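Local coordinates for iron-containing alcohol dehydrogenase (Ralstonia eutropha, PDB 3JZD), which probably reduces maleylacetate to 3-oxoadipate with NADH or NADPH, as a homodimeric member of the iron-containing alcohol dehydrogenase family, at residues 63-67 with 80-84; 128-132 with 143-149; 180-184 with 279-283; 259-264 with 308-314. All blocks are in the same frame, centred on the assembly; numbering follows the deposited sequence.

Interaction 1 (63-67 with 80-84); sequences AGVYA and DATAR
This is a strand-to-helix packing contact at the edge of the N-terminal nucleotide-binding domain. Strand 62-66, outermost in the parallel sheet within this chain, meets helix 75-88, which leads on to strand 92-97: the first half of a beta-alpha-beta crossover in a Rossmann-like sheet. The axes of 63-66 and 80-84 run nearly antiparallel, at 166° and 10.0 Å. Tyr66 lies opposite Ala81, with 7.0 Å between their CA atoms. Gly64 has a positive phi (106/-177), where a CB would jam against the carbonyl O of Ala63, so the position suits glycine; Val65 points away, onto helix 48-58. The ring of Tyr66 (chi1 t, chi2 -92°) receives Ala81 CA over one face, a CH-pi contact 4.0 Å from the centroid, and Tyr66 OH donates a very short hydrogen bond of 2.4 Å to Asp80 OD2. Arg84 (chi1 t, chi2 and chi3 p) folds back toward the strand: NH1 gives a weak hydrogen bond of 3.4 Å to Val65 O, and a water accepts from Arg84 NH2 (3.2 Å) and Ala67 N (2.9 Å). Tyr66 is thus buried with its apolar ring on Ala81, while solvent-exposed Asp80 pays for its hydroxyl, so OH is not left unpaired.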
# COMPACT_ATOMS: atom_id res chain seq x y z
N ALA A 63 6.40 8.40 -31.03
CA ALA A 63 5.44 8.30 -32.13
C ALA A 63 4.89 9.70 -32.41
O ALA A 63 4.01 9.85 -33.22
CB ALA A 63 4.27 7.36 -31.73
N GLY A 64 5.43 10.72 -31.76
CA GLY A 64 4.95 12.09 -31.94
C GLY A 64 4.14 12.58 -30.75
O GLY A 64 3.98 11.88 -29.76
N VAL A 65 3.62 13.80 -30.88
CA VAL A 65 2.85 14.44 -29.83
C VAL A 65 1.46 14.76 -30.33
O VAL A 65 1.30 15.34 -31.39
CB VAL A 65 3.50 15.75 -29.36
CG1 VAL A 65 2.58 16.49 -28.37
CG2 VAL A 65 4.85 15.49 -28.75
N TYR A 66 0.46 14.33 -29.59
CA TYR A 66 -0.91 14.63 -29.88
C TYR A 66 -1.30 15.58 -28.78
O TYR A 66 -1.49 15.16 -27.63
CB TYR A 66 -1.78 13.40 -29.83
CG TYR A 66 -3.23 13.75 -30.08
CD1 TYR A 66 -4.08 14.05 -29.04
CD2 TYR A 66 -3.72 13.83 -31.38
CE1 TYR A 66 -5.40 14.39 -29.28
CE2 TYR A 66 -5.03 14.15 -31.62
CZ TYR A 66 -5.86 14.42 -30.59
OH TYR A 66 -7.14 14.74 -30.84
N ALA A 67 -1.45 16.84 -29.15
CA ALA A 67 -1.71 17.93 -28.20
C ALA A 67 -3.14 18.39 -28.17
O ALA A 67 -3.39 19.58 -28.03
CB ALA A 67 -0.82 19.10 -28.53
N ASP A 80 -10.52 11.02 -31.97
CA ASP A 80 -9.45 11.63 -32.72
C ASP A 80 -8.08 11.17 -32.23
O ASP A 80 -7.19 10.91 -33.03
CB ASP A 80 -9.55 13.14 -32.63
CG ASP A 80 -8.58 13.82 -33.55
OD1 ASP A 80 -8.47 13.39 -34.71
OD2 ASP A 80 -7.92 14.80 -33.14
N ALA A 81 -7.90 11.10 -30.92
CA ALA A 81 -6.62 10.67 -30.36
C ALA A 81 -6.32 9.23 -30.73
O ALA A 81 -5.23 8.91 -31.17
CB ALA A 81 -6.62 10.84 -28.87
N THR A 82 -7.32 8.36 -30.58
CA THR A 82 -7.18 6.95 -30.90
C THR A 82 -6.86 6.75 -32.37
O THR A 82 -6.03 5.91 -32.71
CB THR A 82 -8.45 6.19 -30.53
OG1 THR A 82 -8.69 6.39 -29.14
CG2 THR A 82 -8.31 4.71 -30.80
N ALA A 83 -7.51 7.53 -33.23
CA ALA A 83 -7.21 7.49 -34.65
C ALA A 83 -5.77 7.86 -34.89
O ALA A 83 -5.08 7.21 -35.67
CB ALA A 83 -8.13 8.44 -35.41
N ARG A 84 -5.28 8.90 -34.23
CA ARG A 84 -3.88 9.29 -34.43
C ARG A 84 -2.91 8.20 -33.94
O ARG A 84 -1.86 7.99 -34.54
CB ARG A 84 -3.56 10.55 -33.67
CG ARG A 84 -2.13 10.97 -33.88
CD ARG A 84 -1.96 11.71 -35.20
NE ARG A 84 -2.38 13.09 -35.00
CZ ARG A 84 -1.65 13.99 -34.33
NH1 ARG A 84 -0.45 13.67 -33.82
NH2 ARG A 84 -2.13 15.22 -34.17
O HOH W 1 -1.73 17.57 -31.98

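Interaction 2 (128-132 with 143-149); sequences VTPVY and GRDPRVL. With NAD (nicotinamide-adenine-dinucleotide), chain E.
A beta hairpin, strands 131-136 and 139-144, begins and ends here beside the nicotinamide of NAD. Val131 and Arg144 form an antiparallel non-hydrogen-bonded pair (CA-CA 4.4 Å); Tyr132 and Gly143 form a hydrogen-bonded one, Tyr132 N to Gly143 O at 2.8 Å and Gly143 N to Tyr132 O at 3.0 Å. Asp145 N donates to Pro130 O (2.9 Å). A 3-10 turn follows at 146-148, with Val148 N bonded to Asp145 O at 2.9 Å. Gly143 CA makes a CH-pi contact 3.9 Å from the Tyr132 (chi1 p) ring centroid; a CB there would clash with Tyr132 OH. Val131 CG2 packs on the Arg144 guanidinium face, 3.4 Å from NH1, while Arg144 NH2 has a weak hydrogen bond to Gly235 O. Thr129 OG1 accepts from Val131 N (3.2 Å), an ST turn, and donates to NAD O7N (2.7 Å); Val131 O accepts from NAD N7N (2.9 Å), so both carboxamide ends are held. Lys106 NZ also bonds Thr129 O and Val131 O. One water links Tyr132 OH (2.6 Å) to Arg144 O (3.0 Å).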
# COMPACT_ATOMS: atom_id res chain seq x y z
N VAL A 128 -3.80 6.68 -10.80
CA VAL A 128 -3.84 5.45 -10.01
C VAL A 128 -5.26 4.91 -9.76
O VAL A 128 -5.48 4.15 -8.81
CB VAL A 128 -3.03 5.59 -8.70
CG1 VAL A 128 -1.53 5.55 -8.99
CG2 VAL A 128 -3.42 6.83 -7.94
N THR A 129 -6.21 5.24 -10.64
CA THR A 129 -7.56 4.68 -10.53
C THR A 129 -7.90 3.99 -11.82
O THR A 129 -7.43 4.40 -12.88
CB THR A 129 -8.66 5.77 -10.29
OG1 THR A 129 -9.07 6.32 -11.55
CG2 THR A 129 -8.14 6.90 -9.32
N PRO A 130 -8.73 2.93 -11.75
CA PRO A 130 -9.23 2.23 -12.94
C PRO A 130 -10.50 2.87 -13.53
O PRO A 130 -11.19 2.23 -14.38
CB PRO A 130 -9.59 0.84 -12.39
CG PRO A 130 -9.98 1.09 -10.96
CD PRO A 130 -9.23 2.33 -10.50
N VAL A 131 -10.81 4.09 -13.11
CA VAL A 131 -12.01 4.81 -13.57
C VAL A 131 -11.72 5.74 -14.72
O VAL A 131 -10.75 6.53 -14.68
CB VAL A 131 -12.69 5.58 -12.42
CG1 VAL A 131 -13.84 6.44 -12.95
CG2 VAL A 131 -13.24 4.57 -11.37
N TYR A 132 -12.50 5.60 -15.78
CA TYR A 132 -12.37 6.47 -16.95
C TYR A 132 -13.65 7.29 -17.09
O TYR A 132 -14.69 6.95 -16.51
CB TYR A 132 -12.14 5.67 -18.23
CG TYR A 132 -13.25 4.71 -18.55
CD1 TYR A 132 -14.35 5.10 -19.31
CD2 TYR A 132 -13.21 3.41 -18.07
CE1 TYR A 132 -15.38 4.23 -19.58
CE2 TYR A 132 -14.23 2.53 -18.34
CZ TYR A 132 -15.30 2.94 -19.09
OH TYR A 132 -16.30 2.04 -19.34
N GLY A 143 -16.83 4.90 -16.12
CA GLY A 143 -16.84 3.45 -15.93
C GLY A 143 -15.52 3.01 -15.32
O GLY A 143 -14.61 3.82 -15.13
N ARG A 144 -15.41 1.72 -15.05
CA ARG A 144 -14.25 1.15 -14.42
C ARG A 144 -13.77 0.03 -15.30
O ARG A 144 -14.58 -0.75 -15.78
CB ARG A 144 -14.64 0.61 -13.06
CG ARG A 144 -13.50 0.47 -12.07
CD ARG A 144 -14.00 -0.02 -10.68
NE ARG A 144 -13.13 0.47 -9.60
CZ ARG A 144 -13.33 1.58 -8.89
NH1 ARG A 144 -14.41 2.35 -9.08
NH2 ARG A 144 -12.46 1.94 -7.95
N ASP A 145 -12.47 -0.05 -15.52
CA ASP A 145 -11.89 -1.09 -16.33
C ASP A 145 -10.38 -1.11 -16.01
O ASP A 145 -9.69 -0.11 -16.21
CB ASP A 145 -12.18 -0.84 -17.83
CG ASP A 145 -11.76 -2.00 -18.72
OD1 ASP A 145 -10.73 -2.64 -18.42
OD2 ASP A 145 -12.43 -2.26 -19.75
N PRO A 146 -9.87 -2.25 -15.51
CA PRO A 146 -8.44 -2.44 -15.16
C PRO A 146 -7.52 -2.03 -16.29
O PRO A 146 -6.43 -1.54 -16.07
CB PRO A 146 -8.32 -3.95 -14.95
CG PRO A 146 -9.69 -4.40 -14.61
CD PRO A 146 -10.64 -3.50 -15.36
N ARG A 147 -8.01 -2.24 -17.49
CA ARG A 147 -7.36 -1.88 -18.74
C ARG A 147 -6.91 -0.42 -18.83
O ARG A 147 -5.92 -0.13 -19.49
CB ARG A 147 -8.43 -2.13 -19.79
CG ARG A 147 -8.05 -2.49 -21.18
CD ARG A 147 -9.33 -3.02 -21.86
NE ARG A 147 -9.02 -3.76 -23.06
CZ ARG A 147 -8.83 -3.23 -24.26
NH1 ARG A 147 -8.91 -1.91 -24.42
NH2 ARG A 147 -8.55 -4.01 -25.31
N VAL A 148 -7.63 0.49 -18.16
CA VAL A 148 -7.31 1.93 -18.20
C VAL A 148 -6.33 2.39 -17.13
O VAL A 148 -5.85 3.49 -17.19
CB VAL A 148 -8.59 2.81 -18.17
CG1 VAL A 148 -9.58 2.28 -19.23
CG2 VAL A 148 -9.25 2.86 -16.78
N LEU A 149 -6.09 1.55 -16.12
CA LEU A 149 -5.12 1.82 -15.08
C LEU A 149 -3.69 1.94 -15.71
O LEU A 149 -3.20 1.00 -16.34
CB LEU A 149 -5.18 0.71 -14.02
CG LEU A 149 -4.43 0.94 -12.71
CD1 LEU A 149 -5.03 2.13 -11.92
CD2 LEU A 149 -4.41 -0.34 -11.86
PA NAD E . -6.80 19.44 -16.00
O1A NAD E . -6.13 18.17 -16.43
O2A NAD E . -8.11 19.53 -16.65
O5B NAD E . -5.80 20.69 -16.15
C5B NAD E . -6.29 22.03 -16.14
C4B NAD E . -5.32 22.92 -16.88
O4B NAD E . -4.09 23.04 -16.19
C3B NAD E . -4.97 22.34 -18.24
O3B NAD E . -4.93 23.35 -19.22
C2B NAD E . -3.56 21.82 -18.09
O2B NAD E . -2.85 21.81 -19.30
C1B NAD E . -3.00 22.79 -17.06
N9A NAD E . -1.91 22.22 -16.28
C8A NAD E . -1.96 21.00 -15.66
N7A NAD E . -0.80 20.81 -15.01
C5A NAD E . 0.01 21.86 -15.21
C6A NAD E . 1.32 22.15 -14.81
N6A NAD E . 1.92 21.51 -13.83
N1A NAD E . 1.89 23.32 -15.24
C2A NAD E . 1.19 24.20 -16.04
N3A NAD E . -0.11 23.92 -16.42
C4A NAD E . -0.69 22.75 -16.03
O3 NAD E . -7.07 19.56 -14.41
PN NAD E . -7.17 18.36 -13.35
O1N NAD E . -7.90 19.01 -12.17
O2N NAD E . -5.85 17.71 -13.20
O5D NAD E . -8.07 17.25 -13.98
C5D NAD E . -9.46 17.28 -13.80
C4D NAD E . -10.05 16.31 -14.81
O4D NAD E . -9.60 15.03 -14.46
C3D NAD E . -11.56 16.27 -14.73
O3D NAD E . -12.04 15.84 -15.97
C2D NAD E . -11.81 15.23 -13.69
O2D NAD E . -13.11 14.71 -13.75
C1D NAD E . -10.70 14.23 -14.06
N1N NAD E . -10.38 13.34 -12.94
C2N NAD E . -10.63 12.00 -13.10
C3N NAD E . -10.33 11.11 -12.08
C7N NAD E . -10.52 9.62 -12.28
O7N NAD E . -10.17 8.73 -11.27
N7N NAD E . -10.96 9.12 -13.42
C4N NAD E . -9.78 11.60 -10.88
C5N NAD E . -9.53 12.95 -10.73
C6N NAD E . -9.81 13.82 -11.79
O HOH W 2 -16.41 -0.28 -18.10

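Interaction 3 (180-184 with 279-283); sequences AEGLY and AMARI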
# COMPACT_ATOMS: atom_id res chain seq x y z
N ALA A 180 -10.46 12.27 2.34
CA ALA A 180 -11.47 12.59 3.38
C ALA A 180 -12.65 11.62 3.34
O ALA A 180 -13.04 11.05 4.36
CB ALA A 180 -11.94 14.10 3.29
N GLU A 181 -13.20 11.39 2.14
CA GLU A 181 -14.32 10.46 1.95
C GLU A 181 -13.90 9.01 2.02
O GLU A 181 -14.69 8.14 2.43
CB GLU A 181 -15.09 10.72 0.62
CG GLU A 181 -15.76 12.05 0.56
CD GLU A 181 -17.07 12.02 -0.20
OE1 GLU A 181 -17.07 11.72 -1.44
OE2 GLU A 181 -18.08 12.33 0.48
N GLY A 182 -12.67 8.72 1.63
CA GLY A 182 -12.12 7.39 1.78
C GLY A 182 -12.18 6.94 3.24
O GLY A 182 -12.46 5.79 3.55
N LEU A 183 -11.93 7.87 4.16
CA LEU A 183 -11.95 7.53 5.56
C LEU A 183 -13.33 7.08 6.03
O LEU A 183 -13.43 6.44 7.04
CB LEU A 183 -11.43 8.70 6.41
CG LEU A 183 -9.93 8.93 6.31
CD1 LEU A 183 -9.55 10.35 6.77
CD2 LEU A 183 -9.22 7.85 7.13
N TYR A 184 -14.41 7.49 5.36
CA TYR A 184 -15.72 7.03 5.79
C TYR A 184 -16.45 6.17 4.77
O TYR A 184 -17.65 5.97 4.85
CB TYR A 184 -16.57 8.18 6.27
CG TYR A 184 -16.84 9.34 5.33
CD1 TYR A 184 -17.73 9.21 4.28
CD2 TYR A 184 -16.32 10.62 5.59
CE1 TYR A 184 -18.04 10.30 3.48
CE2 TYR A 184 -16.64 11.71 4.79
CZ TYR A 184 -17.50 11.54 3.75
OH TYR A 184 -17.84 12.60 2.98
N ALA A 279 -14.05 9.45 11.48
CA ALA A 279 -13.36 9.90 10.27
C ALA A 279 -13.01 11.40 10.43
O ALA A 279 -11.90 11.82 10.13
CB ALA A 279 -14.20 9.62 8.99
N MSE A 280 -13.94 12.20 10.94
CA MSE A 280 -13.68 13.62 11.17
C MSE A 280 -12.49 13.89 12.09
O MSE A 280 -11.67 14.78 11.79
CB MSE A 280 -14.89 14.31 11.76
CG MSE A 280 -16.11 14.46 10.88
SE MSE A 280 -15.86 15.12 9.06
CE MSE A 280 -15.27 13.49 8.18
N ALA A 281 -12.41 13.17 13.22
CA ALA A 281 -11.26 13.26 14.11
C ALA A 281 -9.91 12.94 13.42
O ALA A 281 -8.89 13.52 13.75
CB ALA A 281 -11.47 12.39 15.39
N ARG A 282 -9.90 12.00 12.49
CA ARG A 282 -8.70 11.68 11.73
C ARG A 282 -8.40 12.79 10.73
O ARG A 282 -7.25 13.15 10.56
CB ARG A 282 -8.78 10.32 11.03
CG ARG A 282 -8.87 9.18 12.04
CD ARG A 282 -8.90 7.81 11.45
NE ARG A 282 -7.61 7.44 10.83
CZ ARG A 282 -7.32 6.22 10.40
NH1 ARG A 282 -8.23 5.25 10.52
NH2 ARG A 282 -6.12 5.96 9.88
N ILE A 283 -9.41 13.36 10.10
CA ILE A 283 -9.14 14.45 9.20
C ILE A 283 -8.59 15.66 9.97
O ILE A 283 -7.69 16.34 9.50
CB ILE A 283 -10.37 14.83 8.43
CG1 ILE A 283 -10.76 13.69 7.46
CG2 ILE A 283 -10.14 16.17 7.72
CD1 ILE A 283 -12.18 13.87 6.87
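Apolar contacts dominate the meeting of 180-184, near the C-terminal end of helix 165-182, with the helical segment 279-283 in the all-helical C-terminal domain. The backbones come closest at Leu183 and Ala279, whose CA atoms are 5.5 Å apart, a spacing that the small Ala279 side chain permits: its CB lies 3.9 Å from Leu183 CB and 3.9 Å from Tyr184 CB. One turn on, Ile283 is approached by two residues, with Leu183 CD1 at 3.6 Å from Ile283 CG1 and Ala180 CB at 3.6 Å from Ile283 CD1. The end of selenomethionine Met280 turns back, bringing its CE to 4.0 Å from Tyr184 CD2 at the ring edge.

The polar side chains find their main partners outside the interface. Tyr184 OH donates to Glu181 OE2 (2.5 Å) and is also hydrogen-bonded to Asn272 ND2, and Glu181, which points away from 279-283, also bonds Ala240, His242 and His243. The Arg282 guanidinium presents a face to Leu183 CD2, which is 4.1 Å from Arg282 NE, and the charge is met by a salt bridge to Glu197.

Around this packing, helix 190-212 touches Leu183 and Ile283, helix 294-304 lies against Met280 and Ile283, and Leu269 of helix 257-272 touches Ala180, Tyr184 and Met280, so the contact is buried among three further helices.

Interaction 4 (259-264 with 308-314); sequences ETHTIV and PVALRDI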
# COMPACT_ATOMS: atom_id res chain seq x y z
N GLU A 259 -11.66 23.64 -8.50
CA GLU A 259 -12.28 24.70 -7.70
C GLU A 259 -13.60 24.27 -7.08
O GLU A 259 -13.89 24.66 -5.94
CB GLU A 259 -12.48 25.97 -8.53
CG GLU A 259 -11.22 26.72 -8.91
CD GLU A 259 -10.35 26.06 -9.98
OE1 GLU A 259 -10.85 25.16 -10.73
OE2 GLU A 259 -9.15 26.43 -10.03
N THR A 260 -14.40 23.49 -7.79
CA THR A 260 -15.65 22.96 -7.26
C THR A 260 -15.33 22.07 -6.06
O THR A 260 -15.94 22.22 -5.02
CB THR A 260 -16.45 22.18 -8.34
OG1 THR A 260 -16.80 23.07 -9.39
CG2 THR A 260 -17.73 21.55 -7.79
N HIS A 261 -14.32 21.21 -6.18
CA HIS A 261 -13.92 20.36 -5.07
C HIS A 261 -13.55 21.19 -3.86
O HIS A 261 -13.98 20.93 -2.73
CB HIS A 261 -12.76 19.41 -5.51
CG HIS A 261 -13.26 18.21 -6.25
ND1 HIS A 261 -13.59 17.04 -5.61
CD2 HIS A 261 -13.61 18.04 -7.55
CE1 HIS A 261 -14.08 16.19 -6.49
NE2 HIS A 261 -14.11 16.76 -7.67
N THR A 262 -12.76 22.22 -4.12
CA THR A 262 -12.25 23.06 -3.07
C THR A 262 -13.38 23.75 -2.28
O THR A 262 -13.38 23.77 -1.09
CB THR A 262 -11.31 24.11 -3.67
OG1 THR A 262 -10.14 23.48 -4.16
CG2 THR A 262 -10.93 25.18 -2.63
N ILE A 263 -14.38 24.26 -2.99
CA ILE A 263 -15.50 24.97 -2.39
C ILE A 263 -16.48 24.05 -1.70
O ILE A 263 -16.91 24.36 -0.61
CB ILE A 263 -16.24 25.80 -3.47
CG1 ILE A 263 -15.27 26.93 -3.98
CG2 ILE A 263 -17.57 26.35 -2.91
CD1 ILE A 263 -15.59 27.51 -5.43
N VAL A 264 -16.82 22.94 -2.33
CA VAL A 264 -17.79 21.99 -1.80
C VAL A 264 -17.28 21.17 -0.59
O VAL A 264 -18.04 20.91 0.35
CB VAL A 264 -18.30 21.06 -2.94
CG1 VAL A 264 -19.20 19.87 -2.37
CG2 VAL A 264 -19.05 21.92 -3.98
N PRO A 308 -10.80 30.31 -4.32
CA PRO A 308 -12.20 30.72 -4.14
C PRO A 308 -12.87 29.73 -3.17
O PRO A 308 -12.49 28.54 -3.11
CB PRO A 308 -12.80 30.57 -5.54
CG PRO A 308 -11.90 29.70 -6.27
CD PRO A 308 -10.53 29.80 -5.67
N VAL A 309 -13.80 30.25 -2.36
CA VAL A 309 -14.53 29.46 -1.37
C VAL A 309 -16.06 29.57 -1.55
O VAL A 309 -16.83 29.05 -0.73
CB VAL A 309 -14.13 29.91 0.05
CG1 VAL A 309 -12.64 29.62 0.30
CG2 VAL A 309 -14.45 31.44 0.27
N ALA A 310 -16.50 30.24 -2.61
CA ALA A 310 -17.91 30.45 -2.89
C ALA A 310 -18.16 30.05 -4.31
O ALA A 310 -17.45 30.52 -5.21
CB ALA A 310 -18.28 31.93 -2.66
N LEU A 311 -19.17 29.20 -4.55
CA LEU A 311 -19.52 28.82 -5.91
C LEU A 311 -19.86 30.04 -6.75
O LEU A 311 -19.72 30.04 -7.98
CB LEU A 311 -20.71 27.82 -5.96
CG LEU A 311 -20.54 26.46 -5.29
CD1 LEU A 311 -21.86 25.72 -5.29
CD2 LEU A 311 -19.38 25.64 -6.02
N ARG A 312 -20.30 31.10 -6.08
CA ARG A 312 -20.65 32.34 -6.74
C ARG A 312 -19.47 32.84 -7.58
O ARG A 312 -19.63 33.39 -8.65
CB ARG A 312 -21.01 33.42 -5.70
CG ARG A 312 -21.45 34.78 -6.33
CD ARG A 312 -21.48 36.00 -5.38
NE ARG A 312 -21.54 35.60 -3.97
CZ ARG A 312 -20.47 35.37 -3.18
NH1 ARG A 312 -19.22 35.50 -3.64
NH2 ARG A 312 -20.65 35.01 -1.92
N ASP A 313 -18.26 32.66 -7.05
CA ASP A 313 -17.05 33.14 -7.70
C ASP A 313 -16.49 32.30 -8.81
O ASP A 313 -15.62 32.76 -9.49
CB ASP A 313 -16.01 33.39 -6.65
CG ASP A 313 -16.46 34.44 -5.68
OD1 ASP A 313 -17.23 35.33 -6.11
OD2 ASP A 313 -16.09 34.38 -4.50
N ILE A 314 -17.01 31.10 -9.03
CA ILE A 314 -16.53 30.25 -10.11
C ILE A 314 -17.63 29.94 -11.12
O ILE A 314 -17.63 28.90 -11.79
CB ILE A 314 -15.82 28.96 -9.61
CG1 ILE A 314 -16.78 28.08 -8.78
CG2 ILE A 314 -14.60 29.31 -8.74
CD1 ILE A 314 -16.48 26.56 -8.89
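Ile263 projects from helix 257-272 into the curve of the 308-314 loop, a helix-to-loop packing in the helical C-terminal domain. Its CG1 is 3.3 Å from Pro308 O, its CG2 3.5 Å from Val309 O, and its CD1 3.5 Å from Ala310 O. These carbonyls line its path, and the hydrophobic seat is completed by Pro308, Leu311 and Ile314: Ile263 CD1 lies 3.6 Å from Ile314 CG1, and Ile263 CG2 is 3.7 Å from Leu311 CD2. The backbones are close here, with the CA atoms of Ile263 and Val309 4.7 Å apart.

The loop contains a 3-10 segment at 311-313, in which Asp313 N bonds Ala310 O (2.9 Å) and Ile314 N bonds Leu311 O (3.1 Å). Backbone hydrogen bonds of Leu311 with Ala351 and of Arg312 with Tyr352 tie it to the C-terminal helix 341-353. On the flank, Glu259 rests its aliphatic part on the loop, CG being 4.0 Å from Pro308 CG, while its carboxylate turns away to Thr170. Thr262, whose hydroxyl bonds Ala258 O, brings CG2 to 3.7 Å from Pro308 O. Thr260 OG1, hydrogen-bonded to Pro256 O, lies 3.5 Å from Ile314 CD1, a van der Waals contact.

Overall arrangement
Interactions 1 and 2 lie in the N-terminal nucleotide-binding domain, interactions 3 and 4 in the helical C-terminal one, and NAD runs between the two. Interaction 2 touches the cofactor directly. The Glu259 side chain of interaction 4 is about 7 Å from NAD on the other side of the chain's centre from interaction 2, the nearest atoms of the two contacts being about 11 Å apart. Interaction 1 is more remote, with the side chain of Val65 about 12 Å from NAD, and its centre is 40 Å from that of interaction 3, which lies away from the known binding sites. Interactions 3 and 4 alternate along the sequence, use the successive helices 257-272 and 277-287, and come within about 7 Å at their nearest atoms.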